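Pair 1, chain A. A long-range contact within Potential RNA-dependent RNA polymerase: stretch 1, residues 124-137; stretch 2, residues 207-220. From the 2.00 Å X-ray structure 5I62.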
# COMPACT_ATOMS: atom_id res chain seq x y z
N LEU A 124 -18.38 5.10 15.39
CA LEU A 124 -18.64 4.33 14.19
C LEU A 124 -19.68 3.27 14.47
O LEU A 124 -19.71 2.67 15.55
CB LEU A 124 -17.36 3.68 13.68
CG LEU A 124 -16.14 4.58 13.52
CD1 LEU A 124 -14.99 3.74 12.99
CD2 LEU A 124 -16.44 5.74 12.57
N ARG A 125 -20.54 3.02 13.50
CA ARG A 125 -21.42 1.88 13.56
C ARG A 125 -21.15 1.02 12.34
O ARG A 125 -20.73 1.52 11.29
CB ARG A 125 -22.88 2.30 13.60
CG ARG A 125 -23.07 3.69 14.17
CD ARG A 125 -24.44 3.85 14.72
NE ARG A 125 -24.60 5.17 15.32
CZ ARG A 125 -24.97 5.37 16.59
NH1 ARG A 125 -25.25 4.35 17.42
NH2 ARG A 125 -25.08 6.61 17.06
N LEU A 126 -21.37 -0.28 12.49
CA LEU A 126 -21.16 -1.20 11.39
C LEU A 126 -22.14 -0.88 10.27
O LEU A 126 -23.33 -0.68 10.51
CB LEU A 126 -21.36 -2.64 11.84
CG LEU A 126 -20.12 -3.39 12.31
CD1 LEU A 126 -19.67 -2.85 13.66
CD2 LEU A 126 -20.43 -4.89 12.39
N ARG A 127 -21.63 -0.81 9.05
CA ARG A 127 -22.53 -0.81 7.91
C ARG A 127 -23.06 -2.22 7.68
O ARG A 127 -22.46 -3.21 8.12
CB ARG A 127 -21.81 -0.30 6.68
CG ARG A 127 -21.46 1.16 6.79
CD ARG A 127 -21.34 1.80 5.44
NE ARG A 127 -22.63 2.25 4.93
CZ ARG A 127 -22.79 2.88 3.77
NH1 ARG A 127 -21.72 3.13 3.02
NH2 ARG A 127 -24.00 3.25 3.38
N SER A 128 -24.20 -2.32 7.00
CA SER A 128 -24.75 -3.65 6.73
C SER A 128 -23.93 -4.33 5.64
O SER A 128 -23.23 -3.68 4.85
CB SER A 128 -26.21 -3.57 6.28
OG SER A 128 -26.27 -2.99 5.00
N GLU A 129 -24.03 -5.66 5.59
CA GLU A 129 -23.31 -6.40 4.55
C GLU A 129 -23.72 -5.93 3.16
O GLU A 129 -22.87 -5.77 2.28
CB GLU A 129 -23.51 -7.91 4.73
CG GLU A 129 -22.80 -8.41 5.98
CD GLU A 129 -22.85 -9.91 6.19
OE1 GLU A 129 -23.50 -10.64 5.41
OE2 GLU A 129 -22.20 -10.36 7.17
N VAL A 130 -25.01 -5.67 2.95
CA VAL A 130 -25.48 -5.26 1.63
C VAL A 130 -24.91 -3.91 1.26
O VAL A 130 -24.42 -3.71 0.14
CB VAL A 130 -27.02 -5.24 1.57
CG1 VAL A 130 -27.48 -4.65 0.25
CG2 VAL A 130 -27.59 -6.64 1.73
N ASN A 131 -25.00 -2.94 2.18
CA ASN A 131 -24.47 -1.61 1.89
C ASN A 131 -22.97 -1.65 1.67
O ASN A 131 -22.44 -1.00 0.76
CB ASN A 131 -24.86 -0.64 3.01
CG ASN A 131 -26.36 -0.40 3.07
OD1 ASN A 131 -27.04 -0.46 2.04
ND2 ASN A 131 -26.89 -0.14 4.27
N THR A 132 -22.27 -2.47 2.47
CA THR A 132 -20.83 -2.62 2.32
C THR A 132 -20.46 -3.19 0.95
O THR A 132 -19.58 -2.67 0.27
CB THR A 132 -20.28 -3.52 3.44
OG1 THR A 132 -20.61 -2.95 4.71
CG2 THR A 132 -18.78 -3.67 3.31
N VAL A 133 -21.12 -4.28 0.56
CA VAL A 133 -20.87 -4.87 -0.75
C VAL A 133 -21.14 -3.85 -1.86
O VAL A 133 -20.41 -3.81 -2.86
CB VAL A 133 -21.73 -6.14 -0.95
CG1 VAL A 133 -21.65 -6.63 -2.40
CG2 VAL A 133 -21.29 -7.24 0.00
N ALA A 134 -22.18 -3.03 -1.70
CA ALA A 134 -22.55 -2.07 -2.74
C ALA A 134 -21.41 -1.12 -3.07
O ALA A 134 -21.25 -0.70 -4.22
CB ALA A 134 -23.78 -1.28 -2.31
N VAL A 135 -20.58 -0.78 -2.08
CA VAL A 135 -19.54 0.20 -2.37
C VAL A 135 -18.17 -0.44 -2.59
O VAL A 135 -17.25 0.24 -3.04
CB VAL A 135 -19.51 1.27 -1.26
CG1 VAL A 135 -20.92 1.73 -0.92
CG2 VAL A 135 -18.90 0.73 -0.09
N MET A 136 -18.03 -1.74 -2.32
CA MET A 136 -16.78 -2.45 -2.55
C MET A 136 -16.45 -2.55 -4.04
O MET A 136 -17.33 -2.50 -4.90
CB MET A 136 -16.83 -3.88 -1.99
CG MET A 136 -16.84 -3.98 -0.49
SD MET A 136 -17.09 -5.70 -0.00
CE MET A 136 -15.54 -6.48 -0.42
N LYS A 137 -15.16 -2.73 -4.33
CA LYS A 137 -14.75 -3.18 -5.65
C LYS A 137 -15.26 -4.59 -5.88
O LYS A 137 -15.04 -5.49 -5.07
CB LYS A 137 -13.22 -3.18 -5.77
CG LYS A 137 -12.63 -1.86 -6.18
CD LYS A 137 -11.10 -1.95 -6.30
CE LYS A 137 -10.70 -2.54 -7.65
NZ LYS A 137 -9.29 -2.21 -7.99
N PRO A 207 -10.76 -14.24 1.46
CA PRO A 207 -12.12 -14.60 1.05
C PRO A 207 -13.02 -13.37 1.05
O PRO A 207 -12.96 -12.53 1.95
CB PRO A 207 -12.57 -15.60 2.12
CG PRO A 207 -11.31 -16.13 2.73
CD PRO A 207 -10.35 -14.94 2.70
N PHE A 208 -13.85 -13.29 0.01
CA PHE A 208 -14.86 -12.24 -0.11
C PHE A 208 -15.65 -12.07 1.19
O PHE A 208 -15.85 -10.95 1.67
CB PHE A 208 -15.78 -12.60 -1.29
CG PHE A 208 -16.67 -11.47 -1.79
CD1 PHE A 208 -16.43 -10.15 -1.46
CD2 PHE A 208 -17.76 -11.76 -2.62
CE1 PHE A 208 -17.25 -9.14 -1.94
CE2 PHE A 208 -18.59 -10.75 -3.09
CZ PHE A 208 -18.34 -9.44 -2.75
N ALA A 209 -16.11 -13.19 1.78
CA ALA A 209 -16.93 -13.11 2.99
C ALA A 209 -16.17 -12.43 4.14
O ALA A 209 -16.75 -11.62 4.88
CB ALA A 209 -17.40 -14.51 3.42
N VAL A 210 -14.89 -12.75 4.30
CA VAL A 210 -14.11 -12.09 5.35
C VAL A 210 -13.97 -10.60 5.06
O VAL A 210 -14.17 -9.76 5.94
CB VAL A 210 -12.72 -12.75 5.52
CG1 VAL A 210 -11.88 -11.99 6.60
CG2 VAL A 210 -12.86 -14.22 5.91
N ASN A 211 -13.62 -10.26 3.81
CA ASN A 211 -13.45 -8.85 3.46
C ASN A 211 -14.75 -8.06 3.65
O ASN A 211 -14.72 -6.92 4.12
CB ASN A 211 -12.96 -8.72 2.02
CG ASN A 211 -11.45 -8.84 1.89
OD1 ASN A 211 -10.70 -8.63 2.86
ND2 ASN A 211 -10.99 -9.16 0.71
N ILE A 212 -15.90 -8.64 3.30
CA ILE A 212 -17.18 -7.98 3.57
C ILE A 212 -17.34 -7.70 5.07
O ILE A 212 -17.68 -6.58 5.48
CB ILE A 212 -18.35 -8.84 3.05
CG1 ILE A 212 -18.31 -8.96 1.53
CG2 ILE A 212 -19.69 -8.24 3.52
CD1 ILE A 212 -19.30 -10.02 0.97
N ARG A 213 -17.13 -8.71 5.91
CA ARG A 213 -17.33 -8.51 7.34
C ARG A 213 -16.35 -7.47 7.88
O ARG A 213 -16.73 -6.61 8.69
CB ARG A 213 -17.20 -9.83 8.07
CG ARG A 213 -18.45 -10.72 7.93
CD ARG A 213 -19.56 -10.07 8.68
NE ARG A 213 -19.59 -10.50 10.06
CZ ARG A 213 -19.97 -9.76 11.09
NH1 ARG A 213 -20.34 -8.50 10.95
NH2 ARG A 213 -19.95 -10.31 12.29
N GLU A 214 -15.08 -7.55 7.48
CA GLU A 214 -14.10 -6.56 7.91
C GLU A 214 -14.53 -5.15 7.50
O GLU A 214 -14.52 -4.22 8.32
CB GLU A 214 -12.73 -6.88 7.31
CG GLU A 214 -12.07 -8.13 7.82
CD GLU A 214 -10.80 -8.41 7.04
OE1 GLU A 214 -10.80 -8.19 5.80
OE2 GLU A 214 -9.82 -8.85 7.65
N LEU A 215 -14.94 -4.99 6.25
CA LEU A 215 -15.22 -3.66 5.73
C LEU A 215 -16.49 -3.05 6.30
O LEU A 215 -16.69 -1.84 6.17
CB LEU A 215 -15.29 -3.69 4.20
CG LEU A 215 -13.96 -3.91 3.48
CD1 LEU A 215 -14.20 -4.05 1.98
CD2 LEU A 215 -13.00 -2.78 3.74
N GLN A 216 -17.35 -3.85 6.94
CA GLN A 216 -18.47 -3.26 7.66
C GLN A 216 -17.99 -2.25 8.71
O GLN A 216 -18.75 -1.35 9.09
CB GLN A 216 -19.30 -4.35 8.34
CG GLN A 216 -20.14 -5.20 7.40
CD GLN A 216 -20.97 -6.19 8.19
OE1 GLN A 216 -20.52 -7.30 8.47
NE2 GLN A 216 -22.16 -5.77 8.60
N VAL A 217 -16.76 -2.42 9.20
CA VAL A 217 -16.16 -1.46 10.13
C VAL A 217 -15.19 -0.55 9.38
O VAL A 217 -15.24 0.68 9.52
CB VAL A 217 -15.44 -2.17 11.28
CG1 VAL A 217 -14.46 -1.19 11.96
CG2 VAL A 217 -16.44 -2.68 12.30
N TYR A 218 -14.30 -1.12 8.58
CA TYR A 218 -13.21 -0.31 8.05
C TYR A 218 -13.70 0.70 7.01
O TYR A 218 -13.13 1.79 6.89
CB TYR A 218 -12.11 -1.19 7.48
CG TYR A 218 -11.42 -1.98 8.56
CD1 TYR A 218 -10.69 -1.32 9.55
CD2 TYR A 218 -11.49 -3.36 8.61
CE1 TYR A 218 -10.05 -2.02 10.56
CE2 TYR A 218 -10.84 -4.08 9.61
CZ TYR A 218 -10.12 -3.40 10.58
OH TYR A 218 -9.47 -4.09 11.58
N GLN A 219 -14.76 0.36 6.25
CA GLN A 219 -15.31 1.30 5.28
C GLN A 219 -15.80 2.58 5.96
O GLN A 219 -15.33 3.67 5.60
CB GLN A 219 -16.42 0.63 4.46
CG GLN A 219 -16.20 0.49 3.02
CD GLN A 219 -17.33 -0.34 2.39
OE1 GLN A 219 -18.50 -0.21 2.78
NE2 GLN A 219 -16.98 -1.18 1.43
N PRO A 220 -16.75 2.53 6.91
CA PRO A 220 -17.14 3.78 7.58
C PRO A 220 -16.01 4.45 8.34
O PRO A 220 -15.98 5.68 8.43
CB PRO A 220 -18.28 3.34 8.52
CG PRO A 220 -18.10 1.89 8.68
CD PRO A 220 -17.54 1.39 7.39

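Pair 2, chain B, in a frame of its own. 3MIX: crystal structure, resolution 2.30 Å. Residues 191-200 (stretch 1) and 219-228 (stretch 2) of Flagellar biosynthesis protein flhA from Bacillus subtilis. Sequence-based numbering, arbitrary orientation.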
# COMPACT_ATOMS: atom_id res chain seq x y z
N GLY B 191 -10.79 -0.37 3.98
CA GLY B 191 -12.10 0.24 3.93
C GLY B 191 -12.69 0.51 5.30
O GLY B 191 -12.02 0.34 6.34
N ARG B 192 -13.98 0.87 5.32
CA ARG B 192 -14.64 1.25 6.56
C ARG B 192 -14.80 0.04 7.44
O ARG B 192 -14.61 0.12 8.67
CB ARG B 192 -16.02 1.85 6.30
CG ARG B 192 -16.62 2.52 7.56
CD ARG B 192 -18.08 2.97 7.30
NE ARG B 192 -18.66 3.55 8.51
CZ ARG B 192 -18.43 4.79 8.95
NH1 ARG B 192 -17.61 5.62 8.28
NH2 ARG B 192 -19.00 5.20 10.06
N GLN B 193 -15.13 -1.08 6.82
CA GLN B 193 -15.27 -2.33 7.55
C GLN B 193 -13.97 -2.68 8.30
O GLN B 193 -14.01 -3.03 9.48
CB GLN B 193 -15.74 -3.47 6.61
CG GLN B 193 -17.26 -3.33 6.20
CD GLN B 193 -17.85 -4.55 5.45
OE1 GLN B 193 -17.12 -5.36 4.88
NE2 GLN B 193 -19.17 -4.67 5.48
N GLU B 194 -12.83 -2.60 7.63
CA GLU B 194 -11.54 -2.93 8.25
C GLU B 194 -11.16 -1.89 9.31
O GLU B 194 -10.65 -2.22 10.37
CB GLU B 194 -10.43 -3.00 7.19
CG GLU B 194 -10.54 -4.19 6.23
CD GLU B 194 -11.63 -4.00 5.15
OE1 GLU B 194 -12.22 -2.88 4.95
OE2 GLU B 194 -11.89 -5.01 4.48
N THR B 195 -11.44 -0.62 9.03
CA THR B 195 -11.18 0.43 10.01
C THR B 195 -11.96 0.19 11.29
O THR B 195 -11.39 0.25 12.40
CB THR B 195 -11.46 1.78 9.38
OG1 THR B 195 -10.63 1.89 8.23
CG2 THR B 195 -11.14 2.93 10.36
N LYS B 196 -13.25 -0.13 11.15
CA LYS B 196 -14.08 -0.43 12.31
C LYS B 196 -13.62 -1.65 13.10
O LYS B 196 -13.70 -1.67 14.33
CB LYS B 196 -15.54 -0.62 11.90
CG LYS B 196 -16.23 0.72 11.53
CD LYS B 196 -17.60 0.49 10.88
CE LYS B 196 -18.59 -0.13 11.88
NZ LYS B 196 -18.60 0.65 13.19
N GLN B 197 -13.16 -2.66 12.39
CA GLN B 197 -12.66 -3.85 13.05
C GLN B 197 -11.46 -3.48 13.95
O GLN B 197 -11.38 -3.91 15.10
CB GLN B 197 -12.33 -4.89 11.98
CG GLN B 197 -11.50 -6.06 12.43
CD GLN B 197 -11.29 -7.08 11.30
OE1 GLN B 197 -10.98 -6.72 10.15
NE2 GLN B 197 -11.48 -8.37 11.62
N LEU B 198 -10.56 -2.64 13.42
CA LEU B 198 -9.36 -2.20 14.17
C LEU B 198 -9.71 -1.32 15.36
O LEU B 198 -9.14 -1.47 16.44
CB LEU B 198 -8.39 -1.48 13.23
CG LEU B 198 -7.80 -2.44 12.18
CD1 LEU B 198 -6.89 -1.70 11.27
CD2 LEU B 198 -7.01 -3.62 12.87
N ILE B 199 -10.67 -0.41 15.17
CA ILE B 199 -11.14 0.47 16.21
C ILE B 199 -11.81 -0.33 17.31
O ILE B 199 -11.53 -0.10 18.48
CB ILE B 199 -12.15 1.52 15.66
CG1 ILE B 199 -11.47 2.50 14.69
CG2 ILE B 199 -12.90 2.27 16.82
CD1 ILE B 199 -12.49 3.45 14.04
N ASP B 200 -12.67 -1.28 16.93
CA ASP B 200 -13.37 -2.11 17.92
C ASP B 200 -12.37 -2.97 18.71
O ASP B 200 -12.51 -3.12 19.90
CB ASP B 200 -14.42 -3.03 17.28
CG ASP B 200 -15.62 -2.27 16.70
OD1 ASP B 200 -15.86 -1.09 17.04
OD2 ASP B 200 -16.35 -2.87 15.89
N SER B 219 -14.37 11.26 12.66
CA SER B 219 -15.26 10.19 12.20
C SER B 219 -14.48 8.93 11.86
O SER B 219 -13.26 8.98 11.63
CB SER B 219 -16.03 10.67 10.95
OG SER B 219 -15.10 10.83 9.87
N VAL B 220 -15.16 7.79 11.78
CA VAL B 220 -14.51 6.59 11.25
C VAL B 220 -13.83 6.88 9.90
O VAL B 220 -12.71 6.42 9.64
CB VAL B 220 -15.51 5.40 11.13
CG1 VAL B 220 -14.84 4.19 10.44
CG2 VAL B 220 -16.08 5.03 12.55
N GLY B 221 -14.51 7.67 9.07
CA GLY B 221 -14.03 8.01 7.71
C GLY B 221 -12.73 8.79 7.73
O GLY B 221 -11.84 8.53 6.93
N ASP B 222 -12.61 9.72 8.67
CA ASP B 222 -11.37 10.45 8.87
C ASP B 222 -10.20 9.52 9.25
O ASP B 222 -9.10 9.64 8.74
CB ASP B 222 -11.56 11.51 9.97
CG ASP B 222 -12.55 12.57 9.60
OD1 ASP B 222 -12.85 12.70 8.40
OD2 ASP B 222 -13.07 13.27 10.50
N ILE B 223 -10.45 8.59 10.16
CA ILE B 223 -9.43 7.64 10.61
C ILE B 223 -9.00 6.73 9.47
O ILE B 223 -7.79 6.50 9.27
CB ILE B 223 -9.95 6.80 11.81
CG1 ILE B 223 -10.28 7.72 12.99
CG2 ILE B 223 -9.00 5.66 12.17
CD1 ILE B 223 -10.98 6.96 14.11
N GLN B 224 -9.98 6.20 8.75
CA GLN B 224 -9.79 5.41 7.55
C GLN B 224 -8.80 6.04 6.55
O GLN B 224 -7.92 5.34 6.05
CB GLN B 224 -11.17 5.18 6.85
CG GLN B 224 -11.11 4.44 5.51
CD GLN B 224 -12.52 4.16 4.95
OE1 GLN B 224 -13.49 4.10 5.73
NE2 GLN B 224 -12.64 4.01 3.60
N LYS B 225 -8.99 7.32 6.25
CA LYS B 225 -8.05 8.09 5.38
C LYS B 225 -6.62 8.18 5.95
O LYS B 225 -5.67 8.06 5.20
CB LYS B 225 -8.58 9.51 5.14
CG LYS B 225 -9.87 9.54 4.28
CD LYS B 225 -10.45 10.96 4.29
CE LYS B 225 -11.67 11.02 3.36
NZ LYS B 225 -12.91 10.44 3.99
N VAL B 226 -6.47 8.39 7.25
CA VAL B 226 -5.13 8.36 7.84
C VAL B 226 -4.49 6.99 7.67
O VAL B 226 -3.34 6.89 7.20
CB VAL B 226 -5.14 8.82 9.33
CG1 VAL B 226 -3.73 8.62 9.99
CG2 VAL B 226 -5.65 10.28 9.42
N LEU B 227 -5.25 5.94 8.01
CA LEU B 227 -4.74 4.58 7.85
C LEU B 227 -4.38 4.25 6.39
O LEU B 227 -3.35 3.61 6.15
CB LEU B 227 -5.72 3.55 8.41
CG LEU B 227 -6.13 3.70 9.88
CD1 LEU B 227 -7.04 2.54 10.26
CD2 LEU B 227 -4.88 3.71 10.78
N ALA B 228 -5.21 4.70 5.45
CA ALA B 228 -4.93 4.46 4.04
C ALA B 228 -3.68 5.21 3.60
O ALA B 228 -2.91 4.70 2.83
CB ALA B 228 -6.20 4.82 3.07
O HOH W 1 -15.84 5.30 5.86
O HOH W 2 -18.08 7.74 11.89

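In both pairs one helix crosses a second almost at a right angle. The angle between the helix directions is 89° in pair 1 and 97° in pair 2, the axes approach to 9.1 Å and 9.5 Å, and fourteen central residues superpose with an RMSD of 0.7 Å. Crossed so steeply, two helices touch over a small patch, and a compact residue fits well at its centre.

In both proteins that residue is a threonine. A:Thr132 and B:Thr195 coincide almost exactly and share the m rotamer at chi1. Each lies in the first turn of its helix, and its hydroxyl donates a hydrogen bond to the backbone at the N-cap, A:Thr132 OG1 to A:Ser128 O at 2.7 Å and B:Thr195 OG1 to B:Gly191 O at 2.8 Å. With the hydroxyl satisfied within its own stretch, the methyl can face the other helix. A:Thr132 sits as a knob among A:Ile212, A:Leu215, A:Gln216 and A:Gln219; B:Thr195 sits among B:Val220, B:Ile223, B:Gln224 and B:Leu227. The first three members of these holes match in the superposition. In pair 1 the methyl A:Thr132 CG2 lies 3.6 Å from A:Leu215 CB; in pair 2 B:Thr195 CG2 lies 3.9 Å from a branch methyl, B:Ile223 CG2.

Around this knob, the apolar contacts are made by different residue types. A:Met136 matches B:Ile199. The long, flexible methionine brings A:Met136 CE to 3.5 Å from A:Phe208 CE1, at the ring edge, and A:Met136 SD to 3.8 Å from A:Ile212 CG1. In pair 2, B:Ile199 CD1 lies 3.8 Å from B:Ile223 CD1. A:Ile212 and B:Val220 also match, and beta-branched B:Val220 is itself a knob among B:Arg192, B:Thr195, B:Lys196 and B:Ile199. At the position of B:Lys196, pair 1 has A:Val133, whose CG2 packs 3.6 Å from A:Ile212 CD1; the lysine offers the aliphatic part of its chain, with B:Lys196 CG 3.9 Å from B:Val220 CG1.

The matched positions A:Gln216 and B:Gln224 are both glutamines. In pair 1 the loop leading into the helix runs beside A:Gln216, which clamps A:Arg127: A:Arg127 N donates to A:Gln216 O (2.9 Å), and A:Gln216 NE2 donates to A:Arg127 O (2.6 Å). In pair 2, water 1 donates to B:Gln224 OE1 (2.6 Å) and accepts from B:Arg192 NH1 (3.0 Å), linking the two side chains.

Charge is also placed differently. A:Glu129 matches B:Arg192, while A:Arg213 matches B:Gly221. The first pair makes a long salt bridge, A:Glu129 OE2 to A:Arg213 NE at 3.9 Å, without a directed N-H. In pair 2 the arginine comes from the other helix: one face of its guanidinium covers B:Val220, with B:Arg192 NH1 3.5 Å from B:Val220 CB, and B:Arg192 NH1 also lies 3.8 Å from B:Gly221 N, beside a residue without a side chain.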